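Local structure of SusD superfamily protein (3L22) at residues I92-T97 / R151-E155; N161-R165 / L435-I439; V148-L152 / E432-N436; T84-Y89 / L131-Y135. The protein probably binds carbohydrate at the outer membrane as a SusD-family protein, and can bind zinc ions. All coordinates share one frame; numbering follows the deposited sequence.

Interaction 1. Residues I92-T97 / R151-E155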
loop_
_atom_site.group_PDB
_atom_site.type_symbol
_atom_site.label_atom_id
_atom_site.label_comp_id
_atom_site.label_asym_id
_atom_site.label_seq_id
_atom_site.Cartn_x
_atom_site.Cartn_y
_atom_site.Cartn_z
ATOM N N ILE A 92 5.485 2.173 -14.894
ATOM C CA ILE A 92 6.720 1.391 -15.036
ATOM C C ILE A 92 7.488 1.810 -16.276
ATOM O O ILE A 92 8.710 2.004 -16.212
ATOM C CB ILE A 92 6.397 -0.111 -15.009
ATOM C CG1 ILE A 92 6.015 -0.515 -13.567
ATOM C CG2 ILE A 92 7.556 -1.002 -15.550
ATOM C CD1 ILE A 92 5.135 -1.776 -13.466
ATOM N N ASN A 93 6.795 1.975 -17.405
ATOM C CA ASN A 93 7.465 2.347 -18.648
ATOM C C ASN A 93 8.038 3.765 -18.571
ATOM O O ASN A 93 9.106 4.016 -19.106
ATOM C CB ASN A 93 6.560 2.203 -19.883
ATOM C CG ASN A 93 7.349 2.348 -21.198
ATOM O OD1 ASN A 93 8.316 1.605 -21.453
ATOM N ND2 ASN A 93 6.963 3.331 -22.024
ATOM N N LYS A 94 7.330 4.672 -17.892
ATOM C CA LYS A 94 7.868 6.004 -17.607
ATOM C C LYS A 94 9.159 5.952 -16.814
ATOM O O LYS A 94 10.090 6.697 -17.130
ATOM C CB LYS A 94 6.845 6.888 -16.888
ATOM C CG LYS A 94 5.752 7.390 -17.831
ATOM C CD LYS A 94 4.620 8.142 -17.082
ATOM C CE LYS A 94 3.608 8.718 -18.060
ATOM N NZ LYS A 94 4.245 9.946 -18.638
ATOM N N VAL A 95 9.239 5.071 -15.819
ATOM C CA VAL A 95 10.499 4.903 -15.074
ATOM C C VAL A 95 11.602 4.323 -15.991
ATOM O O VAL A 95 12.698 4.830 -16.032
ATOM C CB VAL A 95 10.342 4.016 -13.811
ATOM C CG1 VAL A 95 11.758 3.605 -13.243
ATOM C CG2 VAL A 95 9.466 4.709 -12.748
ATOM N N ASN A 96 11.280 3.298 -16.764
ATOM C CA ASN A 96 12.260 2.653 -17.655
ATOM C C ASN A 96 12.848 3.710 -18.627
ATOM O O ASN A 96 14.070 3.777 -18.822
ATOM C CB ASN A 96 11.612 1.524 -18.464
ATOM C CG ASN A 96 11.067 0.381 -17.582
ATOM O OD1 ASN A 96 11.376 0.320 -16.411
ATOM N ND2 ASN A 96 10.235 -0.508 -18.155
ATOM N N THR A 97 11.964 4.535 -19.189
ATOM C CA THR A 97 12.345 5.619 -20.098
ATOM C C THR A 97 13.133 6.719 -19.417
ATOM O O THR A 97 14.162 7.131 -19.930
ATOM C CB THR A 97 11.118 6.195 -20.786
ATOM O OG1 THR A 97 10.403 5.086 -21.322
ATOM C CG2 THR A 97 11.515 7.190 -21.919
ATOM N N ARG A 151 8.542 -6.128 -17.162
ATOM C CA ARG A 151 8.949 -5.197 -18.228
ATOM C C ARG A 151 9.914 -4.150 -17.664
ATOM O O ARG A 151 9.534 -3.341 -16.815
ATOM C CB ARG A 151 7.717 -4.514 -18.830
ATOM C CG ARG A 151 6.630 -5.501 -19.287
ATOM C CD ARG A 151 5.563 -4.857 -20.127
ATOM N NE ARG A 151 4.580 -5.823 -20.611
ATOM C CZ ARG A 151 4.734 -6.616 -21.664
ATOM N NH1 ARG A 151 5.837 -6.586 -22.420
ATOM N NH2 ARG A 151 3.741 -7.439 -21.986
ATOM N N LEU A 152 11.155 -4.179 -18.145
ATOM C CA LEU A 152 12.209 -3.314 -17.646
ATOM C C LEU A 152 12.917 -2.471 -18.712
ATOM O O LEU A 152 13.798 -1.707 -18.380
ATOM C CB LEU A 152 13.221 -4.147 -16.844
ATOM C CG LEU A 152 12.673 -4.855 -15.603
ATOM C CD1 LEU A 152 13.759 -5.813 -15.020
ATOM C CD2 LEU A 152 12.181 -3.866 -14.536
ATOM N N THR A 153 12.513 -2.550 -19.966
ATOM C CA THR A 153 13.146 -1.777 -21.031
ATOM C C THR A 153 12.273 -0.590 -21.402
ATOM O O THR A 153 11.059 -0.649 -21.260
ATOM C CB THR A 153 13.339 -2.628 -22.274
ATOM O OG1 THR A 153 12.071 -3.187 -22.630
ATOM C CG2 THR A 153 14.351 -3.785 -22.018
ATOM N N ALA A 154 12.907 0.488 -21.880
ATOM C CA ALA A 154 12.202 1.685 -22.315
ATOM C C ALA A 154 11.564 1.335 -23.649
ATOM O O ALA A 154 12.270 0.960 -24.568
ATOM C CB ALA A 154 13.168 2.857 -22.454
ATOM N N GLU A 155 10.237 1.366 -23.727
ATOM C CA GLU A 155 9.527 0.898 -24.931
ATOM C C GLU A 155 8.642 1.979 -25.469
ATOM O O GLU A 155 7.759 2.456 -24.771
ATOM C CB GLU A 155 8.638 -0.308 -24.633
ATOM C CG GLU A 155 9.360 -1.626 -24.591
ATOM C CD GLU A 155 10.200 -1.910 -25.853
ATOM O OE1 GLU A 155 9.775 -1.571 -27.005
ATOM O OE2 GLU A 155 11.307 -2.467 -25.642
#
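Asn93 and Glu155 join helix 79-103 to the loop 151-155 through a pair of amide hydrogen bonds. Glu155 N donates a hydrogen bond to Asn93 OD1 at 3.0 Å, in the carbonyl plane and on a lone pair. In return Asn93 ND2 reaches Glu155 O at 3.0 Å, less straight, with an angle of 137° at the hydrogen. One side-chain amide thus reads both the N-H and the C=O of a single residue. Asn93 CG lies anti to the backbone N (chi1 -170°), which carries the amide out to the loop.

Asn96, one helical turn on from Ile92, makes the second set of polar links. Its ND2 bonds to Arg151 O and to Thr153 O, each at 3.2 Å. Both carbonyls are met from above their planes, not on a lone pair. Asn96 OD1 is held by Arg124 of helix 113-131. Thr97 OG1 turns back to its own helix and bonds Asn93 O at 2.8 Å.

SusD-family proteins are built on helical repeats of the TPR type. Here asparagines of helix 79-103 tie down the loop that follows helix 113-131.

Van der Waals contacts flank the amides. Ile92 CG2 lies 3.3 Å from Arg151 O, which accepts from Asn96 ND2 and is hydrogen-bonded to Tyr128 OH. At the other end Ala154 CB rests 3.7 Å from Thr97 CA.

Interaction 2. Residues N161-R165 / L435-I439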
loop_
_atom_site.group_PDB
_atom_site.type_symbol
_atom_site.label_atom_id
_atom_site.label_comp_id
_atom_site.label_asym_id
_atom_site.label_seq_id
_atom_site.Cartn_x
_atom_site.Cartn_y
_atom_site.Cartn_z
ATOM N N ASN A 161 5.422 -6.521 -26.896
ATOM C CA ASN A 161 4.286 -6.911 -26.053
ATOM C C ASN A 161 4.286 -8.381 -25.604
ATOM O O ASN A 161 3.777 -8.694 -24.517
ATOM C CB ASN A 161 2.956 -6.613 -26.757
ATOM C CG ASN A 161 2.689 -5.112 -26.936
ATOM O OD1 ASN A 161 3.177 -4.267 -26.181
ATOM N ND2 ASN A 161 1.885 -4.787 -27.942
ATOM N N ASN A 162 4.843 -9.278 -26.423
ATOM C CA ASN A 162 4.866 -10.692 -26.062
ATOM C C ASN A 162 5.915 -10.968 -24.980
ATOM O O ASN A 162 7.102 -10.753 -25.187
ATOM C CB ASN A 162 5.093 -11.579 -27.283
ATOM C CG ASN A 162 3.978 -11.461 -28.319
ATOM O OD1 ASN A 162 2.838 -11.116 -28.021
ATOM N ND2 ASN A 162 4.315 -11.771 -29.547
HETATM N N MSE A 163 5.457 -11.412 -23.813
HETATM C CA MSE A 163 6.341 -11.717 -22.694
HETATM C C MSE A 163 5.638 -12.612 -21.673
HETATM O O MSE A 163 4.515 -12.309 -21.256
HETATM C CB MSE A 163 6.800 -10.444 -21.976
HETATM C CG MSE A 163 7.973 -10.692 -21.067
HETATM SE SE MSE A 163 8.521 -9.103 -20.143
HETATM C CE MSE A 163 9.464 -8.211 -21.589
ATOM N N PRO A 164 6.307 -13.694 -21.234
ATOM C CA PRO A 164 5.703 -14.500 -20.203
ATOM C C PRO A 164 5.684 -13.794 -18.866
ATOM O O PRO A 164 6.413 -12.812 -18.644
ATOM C CB PRO A 164 6.604 -15.743 -20.119
ATOM C CG PRO A 164 7.665 -15.578 -21.107
ATOM C CD PRO A 164 7.629 -14.202 -21.635
ATOM N N ARG A 165 4.836 -14.326 -17.984
ATOM C CA ARG A 165 4.722 -13.851 -16.622
ATOM C C ARG A 165 5.925 -14.373 -15.832
ATOM O O ARG A 165 6.304 -15.519 -15.995
ATOM C CB ARG A 165 3.413 -14.352 -15.998
ATOM C CG ARG A 165 2.146 -13.970 -16.790
ATOM C CD ARG A 165 0.923 -14.795 -16.366
ATOM N NE ARG A 165 0.488 -14.407 -15.021
ATOM C CZ ARG A 165 -0.479 -15.002 -14.320
ATOM N NH1 ARG A 165 -1.139 -16.019 -14.858
ATOM N NH2 ARG A 165 -0.785 -14.557 -13.080
ATOM N N LEU A 435 -2.942 -8.170 -26.370
ATOM C CA LEU A 435 -1.633 -7.766 -26.901
ATOM C C LEU A 435 -0.494 -8.747 -26.631
ATOM O O LEU A 435 0.502 -8.700 -27.347
ATOM C CB LEU A 435 -1.214 -6.432 -26.274
ATOM C CG LEU A 435 -2.101 -5.226 -26.555
ATOM C CD1 LEU A 435 -1.610 -4.056 -25.704
ATOM C CD2 LEU A 435 -2.108 -4.888 -28.039
ATOM N N ASN A 436 -0.597 -9.584 -25.597
ATOM C CA ASN A 436 0.523 -10.427 -25.183
ATOM C C ASN A 436 0.239 -11.904 -25.492
ATOM O O ASN A 436 -0.430 -12.590 -24.724
ATOM C CB ASN A 436 0.797 -10.187 -23.692
ATOM C CG ASN A 436 2.005 -10.968 -23.160
ATOM O OD1 ASN A 436 2.568 -11.834 -23.852
ATOM N ND2 ASN A 436 2.420 -10.654 -21.907
ATOM N N LYS A 437 0.786 -12.410 -26.593
ATOM C CA LYS A 437 0.526 -13.806 -26.989
ATOM C C LYS A 437 1.275 -14.807 -26.162
ATOM O O LYS A 437 0.942 -15.979 -26.239
ATOM C CB LYS A 437 0.886 -14.080 -28.458
ATOM C CG LYS A 437 0.366 -13.052 -29.471
ATOM C CD LYS A 437 -1.131 -12.714 -29.263
ATOM C CE LYS A 437 -1.623 -11.651 -30.278
ATOM N NZ LYS A 437 -3.018 -11.951 -30.714
ATOM N N ASP A 438 2.291 -14.377 -25.413
ATOM C CA ASP A 438 3.065 -15.274 -24.551
ATOM C C ASP A 438 2.630 -15.220 -23.094
ATOM O O ASP A 438 3.327 -15.748 -22.236
ATOM C CB ASP A 438 4.568 -14.954 -24.624
ATOM C CG ASP A 438 5.158 -15.164 -26.006
ATOM O OD1 ASP A 438 4.506 -15.790 -26.870
ATOM O OD2 ASP A 438 6.299 -14.688 -26.231
ATOM N N ILE A 439 1.467 -14.638 -22.806
ATOM C CA ILE A 439 1.063 -14.400 -21.420
ATOM C C ILE A 439 0.992 -15.719 -20.646
ATOM O O ILE A 439 1.346 -15.771 -19.471
ATOM C CB ILE A 439 -0.290 -13.618 -21.335
ATOM C CG1 ILE A 439 -0.549 -13.071 -19.920
ATOM C CG2 ILE A 439 -1.458 -14.496 -21.800
ATOM C CD1 ILE A 439 0.509 -12.123 -19.401
HETATM O O HOH W 1 1.041 -6.631 -29.450
HETATM O O HOH W 2 3.305 -16.849 -18.395
#
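Asn162 and Asn436 bring two loops together at a CA separation of 4.4 Å, and residues 436-439 form a type I beta turn. Asn436 does most of the work. Its amide pairs with both the N-H and the C=O of Met163, a selenomethionine. ND2 bonds Met163 O at 2.7 Å, in plane and on a lone pair. OD1 accepts from Met163 N at 2.9 Å, with this donor above the carbonyl plane of the amide. OD1 also takes Asp438 N at 3.0 Å, which makes an Asx turn. The two N-H groups reach OD1 from opposite faces of its plane. A chi1 of -177° sets the Asn436 amide beside its own carbonyl carbon and extends it to the other loop.

Asn162 answers from its side. Its OD1 accepts from Lys437 N at 2.8 Å, again with the donor above the carbonyl plane. Asp438 OD2 lies 3.5 Å from Asn162 CB, and Asp438 OD1 forms a salt bridge with Lys441 NZ. At one end Arg165 CG, in one of its two conformers, lies 3.6 Å from Ile439 CD1.

The buried Asn436 amide has partners for both its oxygen and its nitrogen, so its rotation is fixed and it pins the C-terminal tail to the 161-165 loop.

Interaction 3. Residues V148-L152 / E432-N436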
loop_
_atom_site.group_PDB
_atom_site.type_symbol
_atom_site.label_atom_id
_atom_site.label_comp_id
_atom_site.label_asym_id
_atom_site.label_seq_id
_atom_site.Cartn_x
_atom_site.Cartn_y
_atom_site.Cartn_z
ATOM N N VAL A 148 3.295 -11.505 -13.101
ATOM C CA VAL A 148 3.077 -10.515 -14.156
ATOM C C VAL A 148 4.349 -10.443 -15.028
ATOM O O VAL A 148 5.409 -10.863 -14.585
ATOM C CB VAL A 148 2.729 -9.132 -13.568
ATOM C CG1 VAL A 148 1.430 -9.166 -12.689
ATOM C CG2 VAL A 148 3.911 -8.515 -12.806
ATOM N N PRO A 149 4.249 -9.928 -16.277
ATOM C CA PRO A 149 5.452 -9.669 -17.079
ATOM C C PRO A 149 6.370 -8.650 -16.443
ATOM O O PRO A 149 5.896 -7.580 -16.000
ATOM C CB PRO A 149 4.893 -9.094 -18.378
ATOM C CG PRO A 149 3.427 -9.589 -18.414
ATOM C CD PRO A 149 3.014 -9.614 -17.017
ATOM N N LEU A 150 7.663 -8.984 -16.396
ATOM C CA LEU A 150 8.641 -8.133 -15.781
ATOM C C LEU A 150 9.216 -7.242 -16.895
ATOM O O LEU A 150 10.220 -7.574 -17.511
ATOM C CB LEU A 150 9.723 -8.972 -15.078
ATOM C CG LEU A 150 10.813 -8.235 -14.292
ATOM C CD1 LEU A 150 10.245 -7.099 -13.414
ATOM C CD2 LEU A 150 11.580 -9.233 -13.424
ATOM N N ARG A 151 8.542 -6.128 -17.162
ATOM C CA ARG A 151 8.949 -5.197 -18.228
ATOM C C ARG A 151 9.914 -4.150 -17.664
ATOM O O ARG A 151 9.534 -3.341 -16.815
ATOM C CB ARG A 151 7.717 -4.514 -18.830
ATOM C CG ARG A 151 6.630 -5.501 -19.287
ATOM C CD ARG A 151 5.563 -4.857 -20.127
ATOM N NE ARG A 151 4.580 -5.823 -20.611
ATOM C CZ ARG A 151 4.734 -6.616 -21.664
ATOM N NH1 ARG A 151 5.837 -6.586 -22.420
ATOM N NH2 ARG A 151 3.741 -7.439 -21.986
ATOM N N LEU A 152 11.155 -4.179 -18.145
ATOM C CA LEU A 152 12.209 -3.314 -17.646
ATOM C C LEU A 152 12.917 -2.471 -18.712
ATOM O O LEU A 152 13.798 -1.707 -18.380
ATOM C CB LEU A 152 13.221 -4.147 -16.844
ATOM C CG LEU A 152 12.673 -4.855 -15.603
ATOM C CD1 LEU A 152 13.759 -5.813 -15.020
ATOM C CD2 LEU A 152 12.181 -3.866 -14.536
ATOM N N GLU A 432 -4.342 -6.847 -21.459
ATOM C CA GLU A 432 -3.087 -7.546 -21.682
ATOM C C GLU A 432 -3.256 -8.741 -22.628
ATOM O O GLU A 432 -2.429 -8.949 -23.546
ATOM C CB GLU A 432 -2.510 -8.005 -20.337
ATOM C CG GLU A 432 -1.155 -8.712 -20.382
ATOM C CD GLU A 432 0.033 -7.813 -20.733
ATOM O OE1 GLU A 432 -0.119 -6.584 -20.787
ATOM O OE2 GLU A 432 1.139 -8.357 -20.932
ATOM N N LEU A 433 -4.316 -9.521 -22.427
ATOM C CA LEU A 433 -4.503 -10.758 -23.192
ATOM C C LEU A 433 -4.600 -10.496 -24.692
ATOM O O LEU A 433 -4.146 -11.318 -25.484
ATOM C CB LEU A 433 -5.745 -11.522 -22.710
ATOM C CG LEU A 433 -5.787 -12.062 -21.264
ATOM C CD1 LEU A 433 -7.120 -12.807 -21.108
ATOM C CD2 LEU A 433 -4.599 -12.971 -20.956
ATOM N N LEU A 434 -5.158 -9.346 -25.073
ATOM C CA LEU A 434 -5.257 -8.949 -26.478
ATOM C C LEU A 434 -3.890 -8.711 -27.123
ATOM O O LEU A 434 -3.704 -9.050 -28.267
ATOM C CB LEU A 434 -6.140 -7.695 -26.640
ATOM C CG LEU A 434 -7.666 -7.883 -26.453
ATOM C CD1 LEU A 434 -8.375 -6.535 -26.255
ATOM C CD2 LEU A 434 -8.291 -8.659 -27.628
ATOM N N LEU A 435 -2.942 -8.170 -26.370
ATOM C CA LEU A 435 -1.633 -7.766 -26.901
ATOM C C LEU A 435 -0.494 -8.747 -26.631
ATOM O O LEU A 435 0.502 -8.700 -27.347
ATOM C CB LEU A 435 -1.214 -6.432 -26.274
ATOM C CG LEU A 435 -2.101 -5.226 -26.555
ATOM C CD1 LEU A 435 -1.610 -4.056 -25.704
ATOM C CD2 LEU A 435 -2.108 -4.888 -28.039
ATOM N N ASN A 436 -0.597 -9.584 -25.597
ATOM C CA ASN A 436 0.523 -10.427 -25.183
ATOM C C ASN A 436 0.239 -11.904 -25.492
ATOM O O ASN A 436 -0.430 -12.590 -24.724
ATOM C CB ASN A 436 0.797 -10.187 -23.692
ATOM C CG ASN A 436 2.005 -10.968 -23.160
ATOM O OD1 ASN A 436 2.568 -11.834 -23.852
ATOM N ND2 ASN A 436 2.420 -10.654 -21.907
HETATM O O HOH W 3 2.016 -5.616 -19.353
#
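Arg151 meets Glu432 in a largely buried salt bridge, with NH2 3.0 Å from OE2. The arginine chain runs extended from CG to NE and turns only at its end (chi4 -81°). This brings the edge of the guanidinium to the acid, and OE2 lies in the guanidinium plane. The carboxylate offers its syn lone pair, but its plane is turned 53° from that of the guanidinium.

Glu432 leaves its helix with CG beside the carbonyl carbon and then bends at chi2 (70°). The bend swings the carboxylate toward the 148-152 loop. Asn436 ND2 takes the anti side of OE2 at 2.8 Å, so two donors grip this one oxygen. The other oxygen, OE1, accepts from water 3 at 2.7 Å and from Trp85 NE1. The same water accepts from Arg151 NE, bridging the two charged groups a second time.

Pro149 packs on both groups. Its CB lies over one face of the guanidinium, toward the rim, and its CG is 3.6 Å from Glu432 OE2. Arg151 NH2 has a further partner in Asn161 O. Such an ion pair, with the Asn436 amide, a backbone carbonyl and a water completing the network, joins the C-terminal helix 430-435 to a loop of the N-terminal helical region in this SusD-family fold.

Interaction 4. Residues T84-Y89 / L131-Y135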
loop_
_atom_site.group_PDB
_atom_site.type_symbol
_atom_site.label_atom_id
_atom_site.label_comp_id
_atom_site.label_asym_id
_atom_site.label_seq_id
_atom_site.Cartn_x
_atom_site.Cartn_y
_atom_site.Cartn_z
ATOM N N THR A 84 -5.854 -0.725 -13.128
ATOM C CA THR A 84 -4.687 -0.980 -12.311
ATOM C C THR A 84 -3.531 -1.441 -13.188
ATOM O O THR A 84 -2.408 -0.950 -13.066
ATOM C CB THR A 84 -4.972 -2.037 -11.237
ATOM O OG1 THR A 84 -5.999 -1.543 -10.360
ATOM C CG2 THR A 84 -3.674 -2.366 -10.459
ATOM N N TRP A 85 -3.830 -2.391 -14.075
ATOM C CA TRP A 85 -2.853 -2.927 -15.019
ATOM C C TRP A 85 -2.265 -1.839 -15.935
ATOM O O TRP A 85 -1.049 -1.635 -15.975
ATOM C CB TRP A 85 -3.497 -4.033 -15.868
ATOM C CG TRP A 85 -2.516 -4.823 -16.648
ATOM C CD1 TRP A 85 -2.069 -4.548 -17.903
ATOM C CD2 TRP A 85 -1.844 -6.025 -16.233
ATOM N NE1 TRP A 85 -1.150 -5.485 -18.287
ATOM C CE2 TRP A 85 -0.998 -6.410 -17.290
ATOM C CE3 TRP A 85 -1.857 -6.794 -15.065
ATOM C CZ2 TRP A 85 -0.181 -7.544 -17.229
ATOM C CZ3 TRP A 85 -1.060 -7.919 -15.004
ATOM C CH2 TRP A 85 -0.238 -8.293 -16.098
ATOM N N THR A 86 -3.138 -1.178 -16.685
ATOM C CA THR A 86 -2.726 -0.175 -17.628
ATOM C C THR A 86 -1.910 0.922 -16.955
ATOM O O THR A 86 -0.831 1.233 -17.435
ATOM C CB THR A 86 -3.941 0.426 -18.342
ATOM O OG1 THR A 86 -4.618 -0.630 -19.033
ATOM C CG2 THR A 86 -3.530 1.520 -19.381
ATOM N N TYR A 87 -2.367 1.457 -15.812
ATOM C CA TYR A 87 -1.653 2.610 -15.227
ATOM C C TYR A 87 -0.395 2.233 -14.445
ATOM O O TYR A 87 0.541 3.032 -14.424
ATOM C CB TYR A 87 -2.619 3.572 -14.488
ATOM C CG TYR A 87 -3.474 4.253 -15.525
ATOM C CD1 TYR A 87 -4.682 3.701 -15.940
ATOM C CD2 TYR A 87 -3.027 5.395 -16.164
ATOM C CE1 TYR A 87 -5.421 4.287 -16.951
ATOM C CE2 TYR A 87 -3.741 5.975 -17.183
ATOM C CZ TYR A 87 -4.931 5.426 -17.556
ATOM O OH TYR A 87 -5.647 6.007 -18.533
ATOM N N ALA A 88 -0.360 1.045 -13.834
ATOM C CA ALA A 88 0.869 0.532 -13.252
ATOM C C ALA A 88 1.944 0.378 -14.333
ATOM O O ALA A 88 3.055 0.815 -14.129
ATOM C CB ALA A 88 0.660 -0.811 -12.491
ATOM N N TYR A 89 1.607 -0.250 -15.458
ATOM C CA TYR A 89 2.586 -0.468 -16.523
ATOM C C TYR A 89 2.973 0.825 -17.215
ATOM O O TYR A 89 4.136 0.947 -17.624
ATOM C CB TYR A 89 2.138 -1.577 -17.540
ATOM C CG TYR A 89 2.494 -2.961 -17.020
ATOM C CD1 TYR A 89 3.826 -3.398 -17.006
ATOM C CD2 TYR A 89 1.534 -3.788 -16.459
ATOM C CE1 TYR A 89 4.173 -4.622 -16.456
ATOM C CE2 TYR A 89 1.862 -5.030 -15.950
ATOM C CZ TYR A 89 3.181 -5.447 -15.941
ATOM O OH TYR A 89 3.497 -6.684 -15.422
ATOM N N LEU A 131 1.222 -4.815 -7.956
ATOM C CA LEU A 131 0.819 -5.856 -8.903
ATOM C C LEU A 131 1.020 -7.262 -8.297
ATOM O O LEU A 131 0.170 -8.150 -8.457
ATOM C CB LEU A 131 1.584 -5.735 -10.215
ATOM C CG LEU A 131 1.405 -4.487 -11.092
ATOM C CD1 LEU A 131 2.359 -4.564 -12.282
ATOM C CD2 LEU A 131 -0.096 -4.368 -11.541
ATOM N N ASN A 132 2.085 -7.424 -7.512
ATOM C CA ASN A 132 2.430 -8.717 -6.935
ATOM C C ASN A 132 1.468 -9.114 -5.814
ATOM O O ASN A 132 1.531 -10.238 -5.335
ATOM C CB ASN A 132 3.866 -8.718 -6.369
ATOM C CG ASN A 132 4.643 -9.987 -6.687
ATOM O OD1 ASN A 132 4.374 -10.657 -7.678
ATOM N ND2 ASN A 132 5.640 -10.316 -5.835
ATOM N N ASN A 133 0.646 -8.171 -5.357
ATOM C CA ASN A 133 -0.370 -8.426 -4.337
ATOM C C ASN A 133 -1.797 -8.456 -4.885
ATOM O O ASN A 133 -2.765 -8.394 -4.095
ATOM C CB ASN A 133 -0.231 -7.388 -3.223
ATOM C CG ASN A 133 0.928 -7.686 -2.298
ATOM O OD1 ASN A 133 0.808 -8.563 -1.434
ATOM N ND2 ASN A 133 2.062 -6.987 -2.484
ATOM N N LEU A 134 -1.930 -8.643 -6.206
ATOM C CA LEU A 134 -3.228 -8.829 -6.878
ATOM C C LEU A 134 -3.291 -10.080 -7.771
ATOM O O LEU A 134 -4.237 -10.860 -7.667
ATOM C CB LEU A 134 -3.606 -7.596 -7.692
ATOM C CG LEU A 134 -3.926 -6.351 -6.850
ATOM C CD1 LEU A 134 -3.921 -5.082 -7.723
ATOM C CD2 LEU A 134 -5.259 -6.557 -6.088
ATOM N N TYR A 135 -2.280 -10.288 -8.606
ATOM C CA TYR A 135 -2.324 -11.296 -9.661
ATOM C C TYR A 135 -1.838 -12.714 -9.276
ATOM O O TYR A 135 -2.472 -13.664 -9.645
ATOM C CB TYR A 135 -1.638 -10.735 -10.917
ATOM C CG TYR A 135 -2.387 -9.506 -11.410
ATOM C CD1 TYR A 135 -3.574 -9.635 -12.160
ATOM C CD2 TYR A 135 -1.962 -8.221 -11.085
ATOM C CE1 TYR A 135 -4.302 -8.507 -12.586
ATOM C CE2 TYR A 135 -2.703 -7.092 -11.494
ATOM C CZ TYR A 135 -3.851 -7.235 -12.245
ATOM O OH TYR A 135 -4.532 -6.112 -12.660
#
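Trp85 and Tyr135 form a T-shaped pair at the heart of this contact. Trp85 leaves helix 79-103 with a chi1 of -168°, which swings the indole to the side of the carbonyl carbon. Its CB is already 4.0 Å from Tyr135 OH. Further out, CE3 comes over the face of the tyrosine, 3.5 Å from Tyr135 CZ. CZ3 next to it lies 4.0 Å from Tyr135 CE2. The six-membered ring thus turns its edge to the phenol face, with planes at 85° and centroids 5.0 Å apart. On the five-membered ring, NE1 has its partner in Glu432. One face of the indole is covered near its rim by Tyr89 CE2, from one helical turn on.

Leu131 packs beside this pair, against Ala88 and Tyr89 of helix 79-103. Its two methyls divide the work: CD2 meets Ala88 CB at 3.8 Å, and CD1 meets Tyr89 CE2 at 3.7 Å. Thr84 CG2 and Leu134 CD1 approach tip to tip at 3.9 Å. The hydroxyls have polar partners beyond the two segments. Tyr135 OH bonds Asn81, Tyr89 OH bonds Pro149 O, and Thr84 OG1 bonds Glu80 O.

The contact therefore joins the first half of helix 79-103 to the end of helix 113-131 and the loop after it. Helix 44-52 packs on Leu134, while Val431 of helix 430-435 touches Trp85.

How the interactions relate
Interaction 4 is the most central of the four and is apolar and aromatic. Interaction 3 is also buried, but further from the chain's centre, and rests on charge. Interaction 2 lies at the surface and uses side-chain amides and backbone groups; interaction 1 is partly buried and relies on asparagines that grip loop backbone. Helix 79-103 serves both 1 and 4. The loop between helices 113-131 and 168-178 enters 1, 2 and 3, and its beginning enters 4. The C-terminal segment appears in 2 and 3, which share Asn436. Arg151 is common to 1 and 3, and polar side-chain ends tie 4 to 3.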